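Local coordinates for aldehyde dehydrogenase (Burkholderia cenocepacia, PDB 4O6R), which probably oxidises aldehydes with NAD(P)+ as cofactor and is seen here with AMP bound, at residues H431-A434 against A435-A439. Residues are numbered along the deposited sequence; the frame is centred on the assembly and turned at random.
Sequences HRMA and ARIDA
Arg432 and Arg436 lie side by side one helical turn apart and point the same way. CG of Arg432 sits over the centre of one face of the Arg436 guanidinium, 3.7 Å from CZ. Arg436 starts with CG anti to the carbonyl carbon and beside the backbone N, and its chain is then extended from CG to NE. This carries its flat end back over the Arg432 methylenes. Arg432 has CG anti to the backbone N (chi1 -176°) but bends at chi3. The two guanidinium planes are 61° apart and are not stacked. NE of Arg432 makes a salt bridge with Asp487 of the third subunit, and the Arg436 side chain packs on the same aspartate. That carboxylate probably eases the nearness of the two positive charges.

Segment 431-439 spans the C-terminal end of helix 427-436, the crossover helix of a beta-alpha-beta unit between strands 421-423 and 441-444, and the first residues after it. Ala435 N still bonds to His431 O (3.1 Å), as in a regular helix. Met433 O then takes two donors. Ile437 N approaches almost straight on to the carbonyl (C=O...N 169°), while Arg436 N, 3.1 Å from Met433 O, lies above the carbonyl plane. Ile437 is the first residue to leave helical backbone angles.

On the buried side, the Ile437 CG1 branch runs back alongside the last turn. CG1 is 3.3 Å from Met433 O, and CD1 is 4.2 Å from Met433 CE. Both side chains pack on Leu422 of strand 421-423. A water lies 2.9 Å from both Ala434 O and Ile437 O and can donate to either, where the chain turns toward strand 441-444.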
ATOM      1  N   HIS A 431       6.536 -24.056   6.333  1.00  9.41           N
ATOM      2  CA  HIS A 431       5.606 -22.950   6.432  1.00  9.87           C
ATOM      3  C   HIS A 431       4.701 -23.077   7.657  1.00 10.13           C
ATOM      4  O   HIS A 431       4.340 -22.073   8.271  1.00  9.93           O
ATOM      5  CB  HIS A 431       4.776 -22.798   5.155  1.00 10.15           C
ATOM      6  CG  HIS A 431       5.601 -22.477   3.954  1.00 10.20           C
ATOM      7  ND1 HIS A 431       6.187 -21.242   3.751  1.00 10.01           N
ATOM      8  CD2 HIS A 431       5.986 -23.248   2.917  1.00 10.37           C
ATOM      9  CE1 HIS A 431       6.881 -21.267   2.634  1.00  9.96           C
ATOM     10  NE2 HIS A 431       6.783 -22.476   2.117  1.00 10.24           N
ATOM     11  N   ARG A 432       4.332 -24.312   7.980  1.00 10.57           N
ATOM     12  CA  ARG A 432       3.466 -24.579   9.118  1.00 11.17           C
ATOM     13  C   ARG A 432       4.178 -24.193  10.415  1.00 11.06           C
ATOM     14  O   ARG A 432       3.623 -23.493  11.269  1.00 10.78           O
ATOM     15  CB  ARG A 432       3.114 -26.073   9.134  1.00 11.90           C
ATOM     16  CG  ARG A 432       2.145 -26.469  10.213  1.00 12.54           C
ATOM     17  CD  ARG A 432       1.974 -27.984  10.293  1.00 13.28           C
ATOM     18  NE  ARG A 432       1.496 -28.569   9.045  1.00 13.97           N
ATOM     19  CZ  ARG A 432       2.123 -29.488   8.300  1.00 14.49           C
ATOM     20  NH1 ARG A 432       3.330 -29.976   8.614  1.00 14.50           N
ATOM     21  NH2 ARG A 432       1.539 -29.900   7.176  1.00 15.22           N
ATOM     22  N   MET A 433       5.410 -24.679  10.570  1.00 11.15           N
ATOM     23  CA  MET A 433       6.198 -24.330  11.752  1.00 11.44           C
ATOM     24  C   MET A 433       6.440 -22.809  11.816  1.00 11.12           C
ATOM     25  O   MET A 433       6.319 -22.213  12.898  1.00 10.86           O
ATOM     26  CB  MET A 433       7.549 -25.030  11.766  1.00 11.83           C
ATOM     27  CG  MET A 433       7.506 -26.517  12.067  1.00 12.73           C
ATOM     28  SD  MET A 433       7.081 -26.996  13.757  1.00 14.02           S
ATOM     29  CE  MET A 433       8.359 -26.201  14.706  1.00 13.46           C
ATOM     30  N   ALA A 434       6.786 -22.186  10.689  1.00 11.06           N
ATOM     31  CA  ALA A 434       7.047 -20.724  10.711  1.00 11.31           C
ATOM     32  C   ALA A 434       5.831 -19.944  11.246  1.00 11.50           C
ATOM     33  O   ALA A 434       5.984 -18.959  11.983  1.00 11.95           O
ATOM     34  CB  ALA A 434       7.486 -20.207   9.346  1.00 11.31           C
ATOM     35  N   ALA A 435       4.637 -20.371  10.857  1.00 11.93           N
ATOM     36  CA  ALA A 435       3.393 -19.715  11.271  1.00 12.66           C
ATOM     37  C   ALA A 435       3.115 -19.850  12.779  1.00 13.33           C
ATOM     38  O   ALA A 435       2.548 -18.951  13.367  1.00 13.46           O
ATOM     39  CB  ALA A 435       2.225 -20.290  10.493  1.00 13.18           C
ATOM     40  N   ARG A 436       3.566 -20.946  13.388  1.00 13.65           N
ATOM     41  CA  ARG A 436       3.201 -21.323  14.761  1.00 14.66           C
ATOM     42  C   ARG A 436       4.209 -20.944  15.833  1.00 13.52           C
ATOM     43  O   ARG A 436       3.870 -20.904  17.013  1.00 13.18           O
ATOM     44  CB  ARG A 436       2.921 -22.822  14.805  1.00 16.55           C
ATOM     45  CG  ARG A 436       1.648 -23.162  14.052  1.00 19.89           C
ATOM     46  CD  ARG A 436       1.351 -24.637  14.036  1.00 22.96           C
ATOM     47  NE  ARG A 436       0.289 -24.934  13.080  1.00 28.09           N
ATOM     48  CZ  ARG A 436      -0.281 -26.130  12.933  1.00 31.20           C
ATOM     49  NH1 ARG A 436       0.117 -27.159  13.680  1.00 31.60           N
ATOM     50  NH2 ARG A 436      -1.240 -26.294  12.025  1.00 33.19           N
ATOM     51  N   ILE A 437       5.441 -20.671  15.432  1.00 12.55           N
ATOM     52  CA  ILE A 437       6.468 -20.255  16.366  1.00 12.53           C
ATOM     53  C   ILE A 437       6.200 -18.813  16.773  1.00 13.48           C
ATOM     54  O   ILE A 437       5.932 -17.970  15.911  1.00 13.53           O
ATOM     55  CB  ILE A 437       7.879 -20.400  15.754  1.00 11.89           C
ATOM     56  CG1 ILE A 437       8.238 -21.896  15.563  1.00 11.63           C
ATOM     57  CG2 ILE A 437       8.930 -19.743  16.638  1.00 11.69           C
ATOM     58  CD1 ILE A 437       9.349 -22.082  14.571  1.00 11.43           C
ATOM     59  N   ASP A 438       6.266 -18.561  18.079  1.00 14.48           N
ATOM     60  CA  ASP A 438       6.119 -17.225  18.650  1.00 16.29           C
ATOM     61  C   ASP A 438       7.362 -16.399  18.430  1.00 15.30           C
ATOM     62  O   ASP A 438       8.312 -16.499  19.208  1.00 16.59           O
ATOM     63  CB  ASP A 438       5.993 -17.313  20.178  1.00 18.17           C
ATOM     64  CG  ASP A 438       4.763 -18.027  20.637  1.00 19.69           C
ATOM     65  OD1 ASP A 438       3.784 -18.157  19.863  1.00 20.37           O
ATOM     66  OD2 ASP A 438       4.779 -18.430  21.832  1.00 22.52           O
ATOM     67  N   ALA A 439       7.378 -15.596  17.384  1.00 13.69           N
ATOM     68  CA  ALA A 439       8.527 -14.786  17.098  1.00 12.93           C
ATOM     69  C   ALA A 439       8.148 -13.769  16.039  1.00 12.38           C
ATOM     70  O   ALA A 439       7.212 -14.007  15.248  1.00 12.60           O
ATOM     71  CB  ALA A 439       9.680 -15.652  16.584  1.00 12.54           C
TER
HETATM   72  O   HOH W   1       0.207 -23.528  11.081  1.00 31.56           O
HETATM   73  O   HOH W   2       7.682 -17.340  13.637  1.00 16.34           O